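PDB 6MPR: malonate decarboxylase subunit alpha from Acinetobacter baumannii ATCC 17978, which serves as the transferase subunit of malonate decarboxylase, probably exchanging acetyl for malonyl on the acyl carrier protein before malonyl is decarboxylated. Local coordinates for the interface of chains A and B. Sequence-based numbering; all coordinates share one arbitrary frame. Chains: chain A/B, Malonate decarboxylase subunit alpha.

Contact 1: the interface of chains A and B. Residues chain A 422-423; chain B 372, 376, 449, 452, 463, 465, 468.
A:Leu423 pushes its side chain among B:Ile452, B:Ile465, B:His376 and B:Asp372, at the interface of two copies of the malonate decarboxylase alpha subunit. It is the last residue of helix 418-423, and its CG stands anti to the carbonyl carbon (chi1 -59°), aiming the methyl branches into chain B. A:Leu423 CD2 does most of the touching, 3.7 Å from B:Ile452 CD1. A:Leu423 CD2 is also 3.8 Å from B:Ile465 CD1, and the leucine crosses both isoleucines at about a right angle. CD1 points toward the carboxylate of B:Asp372 and still borders B:Ile452, while CB faces CD2 of the B:His376 imidazole. One residue back, A:Tyr422 lays its CB 4.0 Å from B:Ile452 CG2.

The polar grip is on the backbone of the helix end. A:Tyr422 O accepts from B:Ala463 N at 3.0 Å, the donor tilted 26° from the carbonyl plane. A:Tyr422 O is also 2.7 Å from water 1, which pairs with the phenol OH of B:Tyr468. The carbonyl oxygen A:Leu423 O sits in plane at the edge of that phenol ring, 3.4 Å from B:Tyr468 CE2. Behind this, B:Ile465 CG2 rests over the ring centre and backs one face, and the B:Tyr468 backbone borders the edge of the B:His376 imidazole.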
# COMPACT_ATOMS: atom_id res chain seq x y z
N TYR A 422 22.12 14.44 6.55
CA TYR A 422 21.97 12.98 6.56
C TYR A 422 20.73 12.56 7.34
O TYR A 422 20.16 11.50 7.05
CB TYR A 422 23.23 12.33 7.14
CG TYR A 422 24.31 12.09 6.11
CD1 TYR A 422 24.12 11.18 5.08
CD2 TYR A 422 25.53 12.75 6.18
CE1 TYR A 422 25.10 10.95 4.13
CE2 TYR A 422 26.52 12.53 5.24
CZ TYR A 422 26.30 11.63 4.22
OH TYR A 422 27.28 11.39 3.28
N LEU A 423 20.29 13.37 8.31
CA LEU A 423 19.08 13.07 9.07
C LEU A 423 17.81 13.62 8.42
O LEU A 423 16.71 13.30 8.88
CB LEU A 423 19.20 13.63 10.50
CG LEU A 423 20.37 13.11 11.34
CD1 LEU A 423 20.53 13.91 12.66
CD2 LEU A 423 20.19 11.64 11.64
N ASP B 372 18.12 8.88 18.91
CA ASP B 372 18.86 10.09 19.25
C ASP B 372 17.95 11.09 19.96
O ASP B 372 16.79 10.80 20.27
CB ASP B 372 19.59 10.68 18.02
CG ASP B 372 18.68 11.43 17.04
OD1 ASP B 372 17.47 11.63 17.29
OD2 ASP B 372 19.22 11.86 15.98
N HIS B 376 14.88 10.27 16.31
CA HIS B 376 15.29 9.47 15.16
C HIS B 376 15.86 8.15 15.64
O HIS B 376 16.69 8.12 16.56
CB HIS B 376 16.35 10.20 14.33
CG HIS B 376 15.90 11.52 13.78
ND1 HIS B 376 14.62 11.75 13.31
CD2 HIS B 376 16.58 12.68 13.60
CE1 HIS B 376 14.52 13.00 12.89
NE2 HIS B 376 15.70 13.58 13.04
N LEU B 449 23.39 8.94 15.99
CA LEU B 449 23.16 7.60 15.46
C LEU B 449 24.39 7.10 14.72
O LEU B 449 24.97 7.83 13.91
CB LEU B 449 21.98 7.61 14.49
CG LEU B 449 20.62 8.04 15.07
CD1 LEU B 449 19.59 8.09 13.96
CD2 LEU B 449 20.17 7.08 16.15
N ILE B 452 24.59 7.52 10.72
CA ILE B 452 25.09 8.62 9.91
C ILE B 452 26.42 8.25 9.25
O ILE B 452 26.57 8.34 8.03
CB ILE B 452 25.21 9.89 10.77
CG1 ILE B 452 23.83 10.29 11.28
CG2 ILE B 452 25.82 11.02 9.95
CD1 ILE B 452 23.86 11.41 12.27
N ALA B 463 21.22 8.87 6.11
CA ALA B 463 21.35 7.96 7.24
C ALA B 463 20.19 6.98 7.22
O ALA B 463 19.02 7.41 7.18
CB ALA B 463 21.36 8.72 8.56
N ILE B 465 17.41 5.42 8.51
CA ILE B 465 16.63 5.66 9.71
C ILE B 465 15.36 4.81 9.64
O ILE B 465 14.59 4.89 8.69
CB ILE B 465 16.30 7.15 9.88
CG1 ILE B 465 17.57 7.89 10.32
CG2 ILE B 465 15.17 7.36 10.89
CD1 ILE B 465 17.50 9.40 10.23
N TYR B 468 11.64 7.96 11.86
CA TYR B 468 11.99 9.36 12.10
C TYR B 468 11.28 9.88 13.34
O TYR B 468 10.14 9.48 13.64
CB TYR B 468 11.64 10.20 10.87
CG TYR B 468 12.60 9.99 9.74
CD1 TYR B 468 12.43 8.94 8.84
CD2 TYR B 468 13.70 10.82 9.58
CE1 TYR B 468 13.35 8.73 7.81
CE2 TYR B 468 14.61 10.63 8.56
CZ TYR B 468 14.43 9.59 7.68
OH TYR B 468 15.35 9.40 6.66
O HOH W 1 17.65 10.77 6.56

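Contact 2: the interface of chains A and B. Residues chain A 20-21, 23-24; chain B 335-336, 340, 344.
The N-terminal segment of chain A and the first turn of helix 22-34 clasp the B:Pro335-B:Asp336 loop, and B:Asp336 acts as a helix cap supplied by the partner chain. B:Asp336 OD1 takes the backbone N-H of A:Arg23 at 2.9 Å, almost straight (173° at the hydrogen) and on the syn side of the carboxylate. Water 2 links the same oxygen to A:Arg24 N, so one carboxylate oxygen answers two amides of the helix start, one directly and one through water; the helix end would probably favour its negative charge. In return, B:Asp336 N donates to A:Trp20 O at 3.0 Å.

The A:Arg23 side chain does not pair with the carboxylate: the two run past each other with their planes nearly perpendicular. Bending at chi3 (-68°) instead folds the guanidinium back over the loop backbone, where A:Arg23 NH2 hydrogen-bonds B:Pro335 O at 2.8 Å in the carbonyl plane. B:Asp336 O lies over the centre of the guanidinium face. A:Arg23 NE reaches B:Pro335 O again through water 3.

Around the proline ring, A:Thr21 CG2 meets B:Pro335 CG at 3.7 Å, and the A:Arg24 side chain crosses it at about a right angle. Past the ring, A:Arg24 NH2 holds water 4 at 2.7 Å, and that water is 2.8 Å from B:Gly344 O.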
# COMPACT_ATOMS: atom_id res chain seq x y z
N TRP A 20 -14.96 -22.32 17.79
CA TRP A 20 -14.05 -21.54 16.97
C TRP A 20 -14.36 -21.69 15.48
O TRP A 20 -13.57 -21.23 14.65
CB TRP A 20 -12.61 -21.94 17.25
CG TRP A 20 -12.17 -21.74 18.69
CD1 TRP A 20 -11.98 -22.71 19.63
CD2 TRP A 20 -11.83 -20.50 19.32
NE1 TRP A 20 -11.56 -22.15 20.82
CE2 TRP A 20 -11.46 -20.79 20.65
CE3 TRP A 20 -11.80 -19.17 18.89
CZ2 TRP A 20 -11.08 -19.80 21.56
CZ3 TRP A 20 -11.41 -18.18 19.79
CH2 TRP A 20 -11.05 -18.51 21.11
N THR A 21 -15.47 -22.34 15.13
CA THR A 21 -15.83 -22.57 13.74
C THR A 21 -17.18 -21.95 13.40
O THR A 21 -17.90 -22.43 12.52
CB THR A 21 -15.81 -24.06 13.42
OG1 THR A 21 -16.67 -24.77 14.33
CG2 THR A 21 -14.38 -24.63 13.56
N ARG A 23 -18.01 -19.04 11.93
CA ARG A 23 -18.12 -18.50 10.58
C ARG A 23 -18.26 -19.62 9.56
O ARG A 23 -19.08 -19.54 8.64
CB ARG A 23 -16.88 -17.64 10.25
CG ARG A 23 -16.72 -16.40 11.10
CD ARG A 23 -15.82 -15.38 10.39
NE ARG A 23 -14.44 -15.85 10.30
CZ ARG A 23 -13.38 -15.05 10.23
NH1 ARG A 23 -13.53 -13.73 10.25
NH2 ARG A 23 -12.17 -15.58 10.15
N ARG A 24 -17.43 -20.66 9.70
CA ARG A 24 -17.50 -21.80 8.79
C ARG A 24 -18.88 -22.44 8.80
O ARG A 24 -19.44 -22.75 7.74
CB ARG A 24 -16.43 -22.83 9.16
CG ARG A 24 -16.52 -24.09 8.29
CD ARG A 24 -15.42 -25.07 8.65
NE ARG A 24 -14.11 -24.50 8.36
CZ ARG A 24 -13.00 -24.79 9.04
NH1 ARG A 24 -13.04 -25.65 10.05
NH2 ARG A 24 -11.85 -24.20 8.70
N PRO B 335 -10.31 -21.00 13.04
CA PRO B 335 -10.66 -20.27 11.81
C PRO B 335 -11.52 -19.03 12.05
O PRO B 335 -11.54 -18.14 11.19
CB PRO B 335 -11.40 -21.32 10.97
CG PRO B 335 -12.00 -22.26 11.98
CD PRO B 335 -10.99 -22.31 13.11
N ASP B 336 -12.23 -18.94 13.18
CA ASP B 336 -12.97 -17.71 13.48
C ASP B 336 -12.06 -16.51 13.67
O ASP B 336 -12.50 -15.38 13.46
CB ASP B 336 -13.83 -17.89 14.75
CG ASP B 336 -15.13 -18.62 14.47
OD1 ASP B 336 -15.47 -18.77 13.28
OD2 ASP B 336 -15.83 -19.03 15.43
N THR B 340 -8.24 -18.31 6.81
CA THR B 340 -7.94 -19.67 6.37
C THR B 340 -8.78 -20.00 5.14
O THR B 340 -9.90 -19.53 4.98
CB THR B 340 -8.24 -20.71 7.47
OG1 THR B 340 -9.63 -20.66 7.83
CG2 THR B 340 -7.39 -20.44 8.72
N GLY B 344 -8.75 -25.23 4.72
CA GLY B 344 -8.52 -25.21 6.16
C GLY B 344 -7.28 -24.46 6.59
O GLY B 344 -7.20 -24.05 7.76
O HOH W 2 -14.93 -20.41 11.13
O HOH W 3 -13.70 -18.69 9.30
O HOH W 4 -9.33 -24.81 9.42

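Contact 3: the interface of chains A and B. Residues chain A 467-468, 470-471; chain B 399, 402, 423, 425.
A:Asp470 and A:Asp471, side by side in the 3-10 helix 469-471, form salt bridges with B:Arg399 and B:Arg425 in an ionic, ring-stacked patch of the two-fold interface between alpha subunits. B:Arg425 NH2 is shared between the two acids: it donates to A:Asp470 OD2 at 2.8 Å, on the syn side and in the guanidinium plane, and to A:Asp471 OD2 at 2.9 Å, arriving from above that carboxylate. B:Arg399 NE donates to A:Asp471 OD1 at 2.9 Å, again syn. B:Arg399 NH2 also comes close to A:Asp470 OD2, but its N-H points elsewhere, so the pair counts as a salt bridge without a hydrogen bond.

The A:Tyr468 ring orients two of the arginines, one by stacking and one at its edge. The guanidinium of B:Arg425 lies flat over one face, planes 10° apart, with B:Arg425 NE 3.8 Å from the A:Tyr468 ring centroid in a cation-pi contact. Extended from CG to NE after a start squeezed between backbone N and carbonyl carbon (chi1 42°), the arginine slides along the ring against the tyrosine's direction. B:Arg402 meets the ring edge, planes 85° apart, and A:Tyr468 CE1 lies over the middle of its guanidinium. B:Arg425 NH2 in turn sits over the B:Arg399 guanidinium.

Backbone and water set these groups in place. B:Arg399 O accepts from B:Arg425 NH1 at 3.0 Å and from B:Arg402 NH1 at 2.9 Å. Water 6 bridges B:Arg425 NE and A:Asp470 OD1. Water 5 joins A:Tyr468 N, B:Arg402 NH2 and A:Asp471 OD2, and is 2.7 Å from that carboxylate oxygen.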
# COMPACT_ATOMS: atom_id res chain seq x y z
N ILE A 467 -6.39 16.70 -0.51
CA ILE A 467 -4.94 16.83 -0.39
C ILE A 467 -4.66 17.95 0.60
O ILE A 467 -5.12 19.08 0.40
CB ILE A 467 -4.27 17.13 -1.73
CG1 ILE A 467 -4.38 15.92 -2.68
CG2 ILE A 467 -2.79 17.43 -1.56
CD1 ILE A 467 -3.89 16.24 -4.06
N TYR A 468 -3.92 17.64 1.67
CA TYR A 468 -3.59 18.64 2.67
C TYR A 468 -2.50 19.58 2.17
O TYR A 468 -1.59 19.18 1.43
CB TYR A 468 -3.17 18.00 3.99
CG TYR A 468 -4.38 17.51 4.77
CD1 TYR A 468 -4.92 16.26 4.54
CD2 TYR A 468 -5.00 18.33 5.71
CE1 TYR A 468 -6.04 15.81 5.22
CE2 TYR A 468 -6.11 17.89 6.41
CZ TYR A 468 -6.63 16.62 6.15
OH TYR A 468 -7.73 16.15 6.82
N ASP A 470 0.05 20.87 3.50
CA ASP A 470 1.43 20.53 3.82
C ASP A 470 1.98 19.40 2.95
O ASP A 470 3.20 19.18 2.97
CB ASP A 470 1.54 20.18 5.30
CG ASP A 470 0.32 19.40 5.81
OD1 ASP A 470 -0.80 19.97 5.91
OD2 ASP A 470 0.48 18.19 6.11
N ASP A 471 1.13 18.69 2.19
CA ASP A 471 1.59 17.67 1.25
C ASP A 471 1.85 18.21 -0.14
O ASP A 471 2.41 17.49 -0.98
CB ASP A 471 0.57 16.53 1.17
CG ASP A 471 0.70 15.58 2.32
OD1 ASP A 471 1.84 15.17 2.62
OD2 ASP A 471 -0.33 15.28 2.96
N ARG B 399 -0.06 9.72 5.66
CA ARG B 399 -0.68 10.99 5.31
C ARG B 399 -1.68 10.89 4.16
O ARG B 399 -2.28 11.90 3.80
CB ARG B 399 0.40 12.01 5.00
CG ARG B 399 1.11 12.39 6.26
CD ARG B 399 2.45 12.93 5.90
NE ARG B 399 2.37 14.24 5.29
CZ ARG B 399 2.41 15.38 5.97
NH1 ARG B 399 2.52 15.35 7.29
NH2 ARG B 399 2.34 16.53 5.31
N ARG B 402 -7.59 8.89 5.52
CA ARG B 402 -8.67 9.83 5.80
C ARG B 402 -9.73 9.32 6.76
O ARG B 402 -10.48 10.15 7.31
CB ARG B 402 -9.37 10.25 4.49
CG ARG B 402 -8.44 10.92 3.45
CD ARG B 402 -7.98 12.29 3.91
NE ARG B 402 -7.16 12.98 2.91
CZ ARG B 402 -5.83 12.97 2.92
NH1 ARG B 402 -5.18 12.32 3.88
NH2 ARG B 402 -5.15 13.63 1.99
N LEU B 423 -9.97 21.44 10.01
CA LEU B 423 -8.86 21.32 9.06
C LEU B 423 -7.69 20.52 9.62
O LEU B 423 -6.75 20.24 8.87
CB LEU B 423 -8.37 22.71 8.64
CG LEU B 423 -9.43 23.52 7.90
CD1 LEU B 423 -9.03 24.98 7.80
CD2 LEU B 423 -9.67 22.90 6.53
N ARG B 425 -5.88 17.10 11.31
CA ARG B 425 -6.09 15.69 11.05
C ARG B 425 -5.55 14.84 12.18
O ARG B 425 -4.74 15.28 13.01
CB ARG B 425 -5.49 15.25 9.72
CG ARG B 425 -4.12 15.79 9.39
CD ARG B 425 -3.65 15.03 8.16
NE ARG B 425 -2.61 15.72 7.43
CZ ARG B 425 -2.02 15.23 6.35
NH1 ARG B 425 -2.37 14.02 5.89
NH2 ARG B 425 -1.09 15.94 5.73
O HOH W 5 -2.61 14.94 1.54
O HOH W 6 -1.93 18.42 8.08

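Contact 4: the interface of chains A and B. Residues chain A 148-149, 151-152; chain B 299, 356, 360-361.
A:Val152 CG2 occupies the apolar centre of a small helix-to-helix patch in the two-fold interface between alpha subunits, 3.7 Å from B:Ala360 CB and 3.8 Å from B:Ala356 CB. With CG1 anti to the backbone N (chi1 177°), the valine turns CG2 toward the alanines and leaves CG1 beside the carbonyl oxygen of B:Ala360. Farther round the same methyl, B:Thr299 offers its CG2 at 4.1 Å from A:Val152 CG2, not its hydroxyl, and B:Val361 offers CG1. A:Val151 adds a second methyl from the neighbouring position, A:Val151 CG2 touching B:Ala356 CB at 3.7 Å.

The partners here are the end of helix 143-149 with the loop that follows it, and helix 350-359 with the residues just beyond, with the end of strand 297-299 beside them. The serine side chain packs on the helix backbone, A:Ser148 CB 3.6 Å from B:Ala356 CA, and the B:Ala356 methyl faces the carbonyl A:Ser148 O.

Toward the polar rim, A:Arg149 touches B:Ala360 with its backbone and the start of its stem, A:Arg149 CG lying 4.0 Å from B:Ala360 CB, while the chain, extended at chi2 (-170°), carries the guanidinium away from B:Ala360. On the serine, chi1 of 79° tucks the hydroxyl between backbone N and carbonyl carbon and turns it to chain B, where A:Ser148 OG packs 3.3 Å from B:Ala360 CB.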
# COMPACT_ATOMS: atom_id res chain seq x y z
N SER A 148 -7.63 -2.09 2.70
CA SER A 148 -6.86 -2.56 3.85
C SER A 148 -7.75 -2.86 5.05
O SER A 148 -7.41 -3.72 5.86
CB SER A 148 -5.80 -1.53 4.23
OG SER A 148 -6.37 -0.46 4.97
N ARG A 149 -8.88 -2.16 5.18
CA ARG A 149 -9.77 -2.40 6.30
C ARG A 149 -10.49 -3.73 6.19
O ARG A 149 -11.02 -4.22 7.20
CB ARG A 149 -10.79 -1.27 6.41
CG ARG A 149 -10.13 0.05 6.76
CD ARG A 149 -11.15 1.11 7.11
NE ARG A 149 -11.79 0.83 8.39
CZ ARG A 149 -12.82 1.52 8.87
NH1 ARG A 149 -13.37 2.49 8.15
NH2 ARG A 149 -13.34 1.21 10.05
N VAL A 151 -9.28 -6.62 6.07
CA VAL A 151 -8.68 -7.67 6.90
C VAL A 151 -8.54 -7.23 8.35
O VAL A 151 -7.88 -7.92 9.15
CB VAL A 151 -7.33 -8.17 6.33
CG1 VAL A 151 -7.54 -8.78 4.91
CG2 VAL A 151 -6.28 -7.06 6.32
N VAL A 152 -9.16 -6.10 8.73
CA VAL A 152 -9.01 -5.60 10.09
C VAL A 152 -10.39 -5.40 10.71
O VAL A 152 -10.85 -6.25 11.48
CB VAL A 152 -8.19 -4.29 10.13
CG1 VAL A 152 -8.12 -3.75 11.58
CG2 VAL A 152 -6.78 -4.53 9.60
N THR B 299 -2.82 -7.01 12.92
CA THR B 299 -1.97 -7.40 11.80
C THR B 299 -0.72 -7.99 12.45
O THR B 299 0.05 -7.27 13.09
CB THR B 299 -1.66 -6.21 10.89
OG1 THR B 299 -1.15 -5.12 11.66
CG2 THR B 299 -2.93 -5.73 10.17
N ALA B 356 -2.53 -3.12 5.45
CA ALA B 356 -3.40 -2.90 6.59
C ALA B 356 -2.62 -2.34 7.78
O ALA B 356 -3.12 -1.47 8.50
CB ALA B 356 -4.10 -4.20 6.97
N ALA B 360 -4.91 0.70 8.14
CA ALA B 360 -6.11 0.21 8.81
C ALA B 360 -6.01 0.01 10.31
O ALA B 360 -7.05 -0.18 10.95
CB ALA B 360 -6.55 -1.12 8.17
N VAL B 361 -4.82 0.05 10.91
CA VAL B 361 -4.71 -0.19 12.35
C VAL B 361 -4.40 1.12 13.07
O VAL B 361 -3.84 2.06 12.49
CB VAL B 361 -3.67 -1.27 12.71
CG1 VAL B 361 -4.01 -2.60 12.06
CG2 VAL B 361 -2.25 -0.81 12.38

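The four contacts spread along one two-fold interface, each with a twin in which the chains are exchanged. Contacts 1 and 2 are the farthest apart, their C-alpha centres about 44 Å from each other, while contact 4 lies about 19 Å from contact 2, 20 Å from contact 3 and 29 Å from contact 1. Contacts 1 and 3, about 25 Å apart, share Leu423 and Tyr468 with the chains swapped, so contact 3 continues the twin of contact 1. Apolar, water-bridged and ionic patches over such a span would suit a stable dimer, although the structure alone does not prove one in solution.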